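PDB 6IJ1: prenylcyclase from Actinoplanes teichomyceticus, which probably transfers or cyclises prenyl groups, though its substrate and exact reaction are not established. Local coordinates for residues Asp33-Tyr47 with Asn82-Trp96. Numbering follows the deposited sequence.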
loop_
_atom_site.group_PDB
_atom_site.type_symbol
_atom_site.label_atom_id
_atom_site.label_comp_id
_atom_site.label_asym_id
_atom_site.label_seq_id
_atom_site.Cartn_x
_atom_site.Cartn_y
_atom_site.Cartn_z
ATOM N N ASP A 33 9.686 1.868 -9.177
ATOM C CA ASP A 33 10.336 1.023 -8.174
ATOM C C ASP A 33 9.948 -0.420 -8.446
ATOM O O ASP A 33 9.069 -0.719 -9.247
ATOM C CB ASP A 33 9.950 1.433 -6.747
ATOM C CG ASP A 33 11.033 1.138 -5.704
ATOM O OD1 ASP A 33 11.962 0.376 -6.012
ATOM O OD2 ASP A 33 10.869 1.663 -4.561
ATOM N N TYR A 34 10.613 -1.330 -7.727
ATOM C CA TYR A 34 10.502 -2.778 -7.909
ATOM C C TYR A 34 11.171 -3.210 -9.213
ATOM O O TYR A 34 11.579 -2.381 -10.033
ATOM C CB TYR A 34 9.048 -3.310 -7.766
ATOM C CG TYR A 34 8.551 -3.229 -6.340
ATOM C CD1 TYR A 34 7.952 -2.070 -5.864
ATOM C CD2 TYR A 34 8.732 -4.293 -5.490
ATOM C CE1 TYR A 34 7.513 -1.988 -4.525
ATOM C CE2 TYR A 34 8.308 -4.220 -4.122
ATOM C CZ TYR A 34 7.701 -3.080 -3.696
ATOM O OH TYR A 34 7.285 -2.963 -2.368
ATOM N N ASP A 35 11.333 -4.504 -9.361
ATOM C CA ASP A 35 12.043 -5.031 -10.523
ATOM C C ASP A 35 11.452 -6.340 -10.964
ATOM O O ASP A 35 12.155 -7.123 -11.611
ATOM C CB ASP A 35 13.557 -5.181 -10.111
ATOM C CG ASP A 35 14.469 -5.516 -11.250
ATOM O OD1 ASP A 35 14.373 -4.843 -12.323
ATOM O OD2 ASP A 35 15.319 -6.437 -11.031
ATOM N N LEU A 36 10.208 -6.627 -10.646
ATOM C CA LEU A 36 9.614 -7.932 -10.935
ATOM C C LEU A 36 9.650 -8.268 -12.412
ATOM O O LEU A 36 9.918 -9.419 -12.782
ATOM C CB LEU A 36 8.166 -7.945 -10.473
ATOM C CG LEU A 36 8.166 -7.916 -8.939
ATOM C CD1 LEU A 36 6.812 -7.457 -8.494
ATOM C CD2 LEU A 36 8.491 -9.278 -8.389
ATOM N N LEU A 37 9.353 -7.287 -13.259
ATOM C CA LEU A 37 9.284 -7.461 -14.705
ATOM C C LEU A 37 9.518 -6.066 -15.253
ATOM O O LEU A 37 8.606 -5.419 -15.790
ATOM C CB LEU A 37 7.935 -8.061 -15.102
ATOM C CG LEU A 37 7.842 -8.535 -16.567
ATOM C CD1 LEU A 37 9.175 -9.080 -17.090
ATOM C CD2 LEU A 37 6.755 -9.582 -16.700
ATOM N N GLY A 38 10.719 -5.579 -14.956
ATOM C CA GLY A 38 10.970 -4.142 -15.106
ATOM C C GLY A 38 10.331 -3.441 -13.905
ATOM O O GLY A 38 9.656 -4.101 -13.094
ATOM N N PRO A 39 10.509 -2.126 -13.723
ATOM C CA PRO A 39 9.916 -1.461 -12.577
ATOM C C PRO A 39 8.444 -1.079 -12.793
ATOM O O PRO A 39 7.967 -1.111 -13.896
ATOM C CB PRO A 39 10.769 -0.196 -12.469
ATOM C CG PRO A 39 11.142 0.106 -13.899
ATOM C CD PRO A 39 11.305 -1.242 -14.566
ATOM N N SER A 40 7.763 -0.781 -11.694
ATOM C CA SER A 40 6.365 -0.308 -11.774
ATOM C C SER A 40 6.404 1.198 -12.014
ATOM O O SER A 40 7.266 1.844 -11.443
ATOM C CB SER A 40 5.634 -0.597 -10.496
ATOM O OG SER A 40 4.488 0.229 -10.388
ATOM N N ASP A 41 5.496 1.715 -12.838
ATOM C CA ASP A 41 5.435 3.185 -13.030
ATOM C C ASP A 41 4.164 3.762 -12.391
ATOM O O ASP A 41 4.293 4.510 -11.446
ATOM C CB ASP A 41 5.608 3.619 -14.489
ATOM C CG ASP A 41 4.852 2.792 -15.511
ATOM O OD1 ASP A 41 3.851 2.172 -15.161
ATOM O OD2 ASP A 41 5.279 2.805 -16.664
ATOM N N ASP A 42 2.987 3.389 -12.887
ATOM C CA ASP A 42 1.715 4.000 -12.407
ATOM C C ASP A 42 1.480 3.762 -10.909
ATOM O O ASP A 42 1.197 4.714 -10.200
ATOM C CB ASP A 42 0.541 3.582 -13.291
ATOM C CG ASP A 42 0.693 4.086 -14.716
ATOM O OD1 ASP A 42 1.556 4.919 -14.945
ATOM O OD2 ASP A 42 -0.062 3.639 -15.560
ATOM N N TRP A 43 1.554 2.514 -10.467
ATOM C CA TRP A 43 1.343 2.213 -9.053
ATOM C C TRP A 43 2.295 3.021 -8.186
ATOM O O TRP A 43 1.880 3.750 -7.271
ATOM C CB TRP A 43 1.494 0.711 -8.829
ATOM C CG TRP A 43 1.687 0.353 -7.375
ATOM C CD1 TRP A 43 1.011 0.859 -6.265
ATOM C CD2 TRP A 43 2.614 -0.613 -6.855
ATOM N NE1 TRP A 43 1.470 0.243 -5.116
ATOM C CE2 TRP A 43 2.453 -0.656 -5.463
ATOM C CE3 TRP A 43 3.579 -1.440 -7.458
ATOM C CZ2 TRP A 43 3.222 -1.498 -4.627
ATOM C CZ3 TRP A 43 4.327 -2.301 -6.636
ATOM C CH2 TRP A 43 4.170 -2.308 -5.233
ATOM N N ILE A 44 3.608 2.928 -8.458
ATOM C CA ILE A 44 4.574 3.588 -7.584
ATOM C C ILE A 44 4.474 5.101 -7.678
ATOM O O ILE A 44 4.632 5.793 -6.673
ATOM C CB ILE A 44 6.000 3.085 -7.936
ATOM C CG1 ILE A 44 6.108 1.612 -7.526
ATOM C CG2 ILE A 44 7.105 3.896 -7.269
ATOM C CD1 ILE A 44 5.977 1.362 -5.977
ATOM N N THR A 45 4.252 5.645 -8.889
ATOM C CA THR A 45 4.070 7.085 -9.007
ATOM C C THR A 45 2.900 7.562 -8.158
ATOM O O THR A 45 3.023 8.565 -7.458
ATOM C CB THR A 45 3.853 7.420 -10.489
ATOM O OG1 THR A 45 5.070 7.160 -11.220
ATOM C CG2 THR A 45 3.498 8.891 -10.682
ATOM N N ALA A 46 1.758 6.873 -8.271
ATOM C CA ALA A 46 0.589 7.242 -7.467
ATOM C C ALA A 46 0.893 7.133 -5.973
ATOM O O ALA A 46 0.508 8.000 -5.183
ATOM C CB ALA A 46 -0.597 6.377 -7.823
ATOM N N TYR A 47 1.579 6.058 -5.560
ATOM C CA TYR A 47 1.809 5.829 -4.136
ATOM C C TYR A 47 2.741 6.902 -3.558
ATOM O O TYR A 47 2.487 7.465 -2.485
ATOM C CB TYR A 47 2.433 4.426 -4.002
ATOM C CG TYR A 47 2.641 3.985 -2.553
ATOM C CD1 TYR A 47 1.560 3.466 -1.863
ATOM C CD2 TYR A 47 3.875 4.118 -1.914
ATOM C CE1 TYR A 47 1.687 3.095 -0.543
ATOM C CE2 TYR A 47 4.030 3.688 -0.601
ATOM C CZ TYR A 47 2.934 3.163 0.059
ATOM O OH TYR A 47 3.031 2.722 1.377
ATOM N N ASN A 82 -2.212 0.256 -13.789
ATOM C CA ASN A 82 -1.501 -1.024 -13.640
ATOM C C ASN A 82 -0.166 -0.854 -12.923
ATOM O O ASN A 82 0.265 0.235 -12.595
ATOM C CB ASN A 82 -1.324 -1.708 -15.018
ATOM C CG ASN A 82 -0.670 -0.808 -16.017
ATOM O OD1 ASN A 82 0.217 -0.007 -15.728
ATOM N ND2 ASN A 82 -1.126 -0.946 -17.250
ATOM N N TYR A 83 0.485 -2.005 -12.659
ATOM C CA TYR A 83 1.863 -1.961 -12.173
ATOM C C TYR A 83 2.730 -1.251 -13.189
ATOM O O TYR A 83 3.506 -0.357 -12.853
ATOM C CB TYR A 83 2.344 -3.440 -11.955
ATOM C CG TYR A 83 3.859 -3.680 -11.684
ATOM C CD1 TYR A 83 4.804 -3.667 -12.732
ATOM C CD2 TYR A 83 4.323 -3.894 -10.414
ATOM C CE1 TYR A 83 6.161 -3.866 -12.486
ATOM C CE2 TYR A 83 5.681 -4.110 -10.159
ATOM C CZ TYR A 83 6.589 -4.095 -11.196
ATOM O OH TYR A 83 7.923 -4.295 -10.918
ATOM N N SER A 84 2.643 -1.720 -14.443
ATOM C CA SER A 84 3.262 -1.097 -15.605
ATOM C C SER A 84 2.573 -1.751 -16.794
ATOM O O SER A 84 1.746 -2.642 -16.618
ATOM C CB SER A 84 4.778 -1.346 -15.656
ATOM O OG SER A 84 4.982 -2.695 -16.070
ATOM N N GLU A 85 2.979 -1.363 -18.001
ATOM C CA GLU A 85 2.352 -1.934 -19.201
ATOM C C GLU A 85 2.536 -3.452 -19.328
ATOM O O GLU A 85 1.823 -4.110 -20.101
ATOM C CB GLU A 85 2.929 -1.181 -20.401
ATOM C CG GLU A 85 4.429 -1.420 -20.548
ATOM C CD GLU A 85 5.041 -0.721 -21.753
ATOM O OE1 GLU A 85 4.358 0.124 -22.378
ATOM O OE2 GLU A 85 6.210 -1.031 -22.077
ATOM N N VAL A 86 3.443 -4.049 -18.550
ATOM C CA VAL A 86 3.609 -5.496 -18.629
ATOM C C VAL A 86 2.482 -6.261 -17.967
ATOM O O VAL A 86 2.402 -7.481 -18.089
ATOM C CB VAL A 86 4.941 -5.974 -17.999
ATOM C CG1 VAL A 86 6.095 -5.132 -18.534
ATOM C CG2 VAL A 86 4.880 -5.913 -16.453
ATOM N N ALA A 87 1.593 -5.582 -17.225
ATOM C CA ALA A 87 0.587 -6.233 -16.416
ATOM C C ALA A 87 -0.816 -5.752 -16.799
ATOM O O ALA A 87 -0.966 -4.635 -17.292
ATOM C CB ALA A 87 0.841 -5.896 -14.920
ATOM N N PRO A 88 -1.843 -6.577 -16.585
ATOM C CA PRO A 88 -3.226 -6.108 -16.738
ATOM C C PRO A 88 -3.540 -5.076 -15.663
ATOM O O PRO A 88 -2.883 -5.024 -14.611
ATOM C CB PRO A 88 -4.071 -7.375 -16.546
ATOM C CG PRO A 88 -3.227 -8.288 -15.775
ATOM C CD PRO A 88 -1.775 -7.931 -16.017
ATOM N N GLU A 89 -4.522 -4.220 -15.956
ATOM C CA GLU A 89 -4.948 -3.263 -14.916
ATOM C C GLU A 89 -5.483 -3.990 -13.679
ATOM O O GLU A 89 -6.041 -5.083 -13.750
ATOM C CB GLU A 89 -6.004 -2.310 -15.479
ATOM C CG GLU A 89 -5.424 -1.325 -16.524
ATOM C CD GLU A 89 -4.985 -2.046 -17.819
ATOM O OE1 GLU A 89 -5.736 -2.878 -18.336
ATOM O OE2 GLU A 89 -3.856 -1.778 -18.271
ATOM N N ASP A 90 -5.289 -3.352 -12.510
ATOM C CA ASP A 90 -5.658 -4.019 -11.269
ATOM C C ASP A 90 -6.271 -3.004 -10.302
ATOM O O ASP A 90 -6.103 -1.778 -10.442
ATOM C CB ASP A 90 -4.444 -4.687 -10.599
ATOM C CG ASP A 90 -3.501 -3.678 -10.003
ATOM O OD1 ASP A 90 -2.575 -3.177 -10.693
ATOM O OD2 ASP A 90 -3.668 -3.412 -8.786
ATOM N N ALA A 91 -7.065 -3.547 -9.387
ATOM C CA ALA A 91 -7.818 -2.678 -8.455
ATOM C C ALA A 91 -6.925 -1.929 -7.508
ATOM O O ALA A 91 -7.280 -0.828 -7.068
ATOM C CB ALA A 91 -8.804 -3.526 -7.633
ATOM N N ASP A 92 -5.776 -2.501 -7.107
ATOM C CA ASP A 92 -4.958 -1.756 -6.148
ATOM C C ASP A 92 -4.313 -0.529 -6.806
ATOM O O ASP A 92 -4.418 0.577 -6.287
ATOM C CB ASP A 92 -3.892 -2.697 -5.553
ATOM C CG ASP A 92 -3.290 -2.147 -4.272
ATOM O OD1 ASP A 92 -4.054 -1.789 -3.350
ATOM O OD2 ASP A 92 -2.041 -1.987 -4.219
ATOM N N SER A 93 -3.644 -0.698 -7.952
ATOM C CA SER A 93 -3.057 0.441 -8.646
ATOM C C SER A 93 -4.121 1.524 -8.950
ATOM O O SER A 93 -3.900 2.722 -8.727
ATOM C CB SER A 93 -2.398 -0.008 -9.985
ATOM O OG SER A 93 -1.408 -1.008 -9.713
ATOM N N THR A 94 -5.301 1.081 -9.421
ATOM C CA THR A 94 -6.388 2.012 -9.695
ATOM C C THR A 94 -6.772 2.747 -8.423
ATOM O O THR A 94 -6.962 3.963 -8.435
ATOM C CB THR A 94 -7.556 1.240 -10.246
ATOM O OG1 THR A 94 -7.100 0.570 -11.465
ATOM C CG2 THR A 94 -8.758 2.119 -10.533
ATOM N N GLY A 95 -6.854 2.010 -7.318
ATOM C CA GLY A 95 -7.208 2.658 -6.049
ATOM C C GLY A 95 -6.185 3.693 -5.617
ATOM O O GLY A 95 -6.560 4.766 -5.107
ATOM N N TRP A 96 -4.881 3.445 -5.816
ATOM C CA TRP A 96 -3.903 4.463 -5.452
ATOM C C TRP A 96 -4.035 5.736 -6.302
ATOM O O TRP A 96 -3.795 6.823 -5.788
ATOM C CB TRP A 96 -2.429 3.965 -5.527
ATOM C CG TRP A 96 -2.166 2.894 -4.513
ATOM C CD1 TRP A 96 -2.024 1.546 -4.736
ATOM C CD2 TRP A 96 -2.061 3.088 -3.111
ATOM N NE1 TRP A 96 -1.870 0.880 -3.530
ATOM C CE2 TRP A 96 -1.916 1.799 -2.514
ATOM C CE3 TRP A 96 -2.114 4.227 -2.299
ATOM C CZ2 TRP A 96 -1.805 1.624 -1.143
ATOM C CZ3 TRP A 96 -2.008 4.069 -0.908
ATOM C CH2 TRP A 96 -1.871 2.751 -0.353
HETATM O O HOH W 1 7.678 -2.979 -15.996
HETATM O O HOH W 2 1.621 1.851 -17.078
HETATM O O HOH W 3 4.501 1.240 -18.505
HETATM O O HOH W 4 -1.953 7.553 -3.868
#
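Two helix N-termini and the loops leading into them meet here, within an alpha-helical fold: helices 42-52 and 91-104 start side by side, the axes of 42-47 and 91-96 approaching to 8.7 Å and running 34° apart, while Tyr83 plugs the loop before helix 42-52. The Tyr83 ring reaches into the loop 34-40 because its CG lies anti to the backbone N (chi1 169°). Ser40 CB sits over the centre of one ring face, a CH-pi contact 3.5 Å from the centroid, and Leu36 CD1 packs against CE2. At the far end Tyr83 OH donates to Gly38 O (2.8 Å), in the carbonyl plane, and accepts from Leu36 N. The backbone is gripped too: Tyr83 O takes Ser40 OG on a lone pair at 2.7 Å and Asp41 N at 2.9 Å. Between the helices, Trp43 CD1 meets Trp96 CD1 at 3.5 Å, the two indoles lying side by side with their five-membered rings oblique. Tyr47 turns its edge to the face of Trp96, a T-shaped pair with planes at 80°; beyond the pair, Tyr47 OH bonds Thr332 OG1 and its ring stacks on His328. Trp96 NE1 donates in its ring plane to Asp92 OD2 (3.0 Å), which helps fix the indole's rotation, and Asp90 caps the same helix. An imidazole, probably from the crystallisation liquor, lies about 4 Å from the side chain of Trp96 and may mark a pocket. Four hydrogen bonds thus hold the loop to Tyr83, two at its hydroxyl and two at its carbonyl, while aromatic and Ala46-Trp96 packing joins the helices.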